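Nucleotide pyrophosphohydrolase (Bacillus cereus, PDB 5IE9) probably hydrolyses nucleoside triphosphates to the monophosphate and pyrophosphate, as a manganese-binding member of the all-helical MazG family. Local coordinates at residues E36-L41 and G68-V73. Numbering follows the deposited sequence.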
# COMPACT_ATOMS: atom_id res chain seq x y z
N GLU C 36 -5.26 2.76 3.19
CA GLU C 36 -5.44 4.19 3.46
C GLU C 36 -4.50 4.71 4.55
O GLU C 36 -3.86 5.75 4.37
CB GLU C 36 -6.90 4.49 3.82
CG GLU C 36 -7.23 5.97 3.94
CD GLU C 36 -8.57 6.26 4.59
OE1 GLU C 36 -9.37 5.31 4.80
OE2 GLU C 36 -8.82 7.45 4.91
N GLU C 37 -4.41 3.99 5.67
CA GLU C 37 -3.56 4.42 6.77
C GLU C 37 -2.08 4.37 6.42
O GLU C 37 -1.33 5.26 6.82
CB GLU C 37 -3.84 3.66 8.06
CG GLU C 37 -5.04 4.17 8.84
CD GLU C 37 -5.21 5.68 8.80
OE1 GLU C 37 -4.29 6.43 9.20
OE2 GLU C 37 -6.28 6.13 8.35
N MET C 38 -1.70 3.34 5.66
CA MET C 38 -0.32 3.14 5.23
C MET C 38 0.14 4.27 4.32
O MET C 38 1.31 4.67 4.36
CB MET C 38 -0.19 1.80 4.51
CG MET C 38 1.16 1.13 4.65
SD MET C 38 1.31 0.29 6.25
CE MET C 38 2.19 1.47 7.24
N GLY C 39 -0.80 4.80 3.53
CA GLY C 39 -0.55 5.92 2.64
C GLY C 39 -0.23 7.18 3.42
O GLY C 39 0.67 7.94 3.03
N GLU C 40 -0.95 7.38 4.52
CA GLU C 40 -0.72 8.53 5.40
C GLU C 40 0.61 8.43 6.13
O GLU C 40 1.30 9.44 6.31
CB GLU C 40 -1.89 8.73 6.35
CG GLU C 40 -3.04 9.53 5.75
CD GLU C 40 -4.13 9.85 6.75
OE1 GLU C 40 -4.51 8.95 7.54
OE2 GLU C 40 -4.62 11.00 6.77
N LEU C 41 0.99 7.21 6.52
CA LEU C 41 2.33 6.97 7.04
C LEU C 41 3.39 7.26 5.97
O LEU C 41 4.36 7.96 6.26
CB LEU C 41 2.48 5.55 7.61
CG LEU C 41 3.84 5.17 8.23
CD1 LEU C 41 4.28 6.11 9.34
CD2 LEU C 41 3.81 3.75 8.74
N GLY C 68 0.50 4.93 15.08
CA GLY C 68 -0.66 4.61 15.93
C GLY C 68 -1.93 4.38 15.13
O GLY C 68 -2.69 3.44 15.42
N ASP C 69 -2.15 5.23 14.13
CA ASP C 69 -3.26 5.10 13.19
C ASP C 69 -3.26 3.76 12.46
O ASP C 69 -4.30 3.10 12.35
CB ASP C 69 -3.24 6.24 12.16
CG ASP C 69 -4.01 7.49 12.61
OD1 ASP C 69 -4.76 7.46 13.62
OD2 ASP C 69 -3.86 8.51 11.90
N VAL C 70 -2.08 3.36 11.96
CA VAL C 70 -1.91 2.06 11.30
C VAL C 70 -2.13 0.93 12.31
O VAL C 70 -2.88 -0.00 12.02
CB VAL C 70 -0.53 1.94 10.61
CG1 VAL C 70 -0.40 0.59 9.93
CG2 VAL C 70 -0.36 3.02 9.55
N LEU C 71 -1.52 1.06 13.49
CA LEU C 71 -1.63 0.07 14.56
C LEU C 71 -3.08 -0.15 15.00
O LEU C 71 -3.46 -1.28 15.31
CB LEU C 71 -0.79 0.51 15.76
CG LEU C 71 -0.06 -0.46 16.72
CD1 LEU C 71 -0.28 0.05 18.13
CD2 LEU C 71 -0.44 -1.93 16.64
N PHE C 72 -3.88 0.91 15.01
CA PHE C 72 -5.29 0.82 15.40
C PHE C 72 -6.07 -0.08 14.45
O PHE C 72 -6.80 -0.97 14.90
CB PHE C 72 -5.93 2.21 15.51
CG PHE C 72 -7.41 2.19 15.81
CD1 PHE C 72 -7.87 1.99 17.11
CD2 PHE C 72 -8.35 2.37 14.78
CE1 PHE C 72 -9.24 1.97 17.39
CE2 PHE C 72 -9.72 2.34 15.06
CZ PHE C 72 -10.16 2.14 16.36
N VAL C 73 -5.90 0.15 13.14
CA VAL C 73 -6.62 -0.59 12.10
C VAL C 73 -6.17 -2.05 12.13
O VAL C 73 -6.98 -2.96 11.95
CB VAL C 73 -6.44 0.05 10.70
CG1 VAL C 73 -7.22 -0.71 9.63
CG2 VAL C 73 -6.88 1.50 10.70
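Glu-37 and Val-70 bury the most surface here, and their CA atoms are the closest pair across the segments, 5.4 Å apart. The short helical segments 36-41 and 68-73 run antiparallel at 165°, with axes 8.9 Å apart. Val-70 CG2, anti to its carbonyl carbon, lies between Glu-37 and Met-38: it is 3.8 Å from Glu-37 CB and 3.8 Å from Met-38 CE, the methyl that the bends at chi2 and chi3 of Met-38 bring to both valine branches. On the other flank Glu-37 CG meets Val-73 CG2 at 3.7 Å, the two side chains crossing at about a right angle.

A bend at chi2 (-37°), about its CB-CG bond, sets the course of the carboxylate of Glu-37. Its OE1 stands 3.4 Å from Asp-69 OD2, and the carboxylate planes are turned 77° apart. Glu-37 and Glu-66 bind the manganese, which lies about 3 Å from the Glu-37 side chain, and Arg-33 forms a salt bridge with Glu-37 OE2. The contact thus joins an acidic metal site to a hydrophobic seam between helices 27-49 and 62-80. Leu-34 of helix 27-49 extends the seam against Val-70 and Val-73, Met-74 of the second subunit packs on Val-70, and helix 6-17 covers Leu-71 and Phe-72.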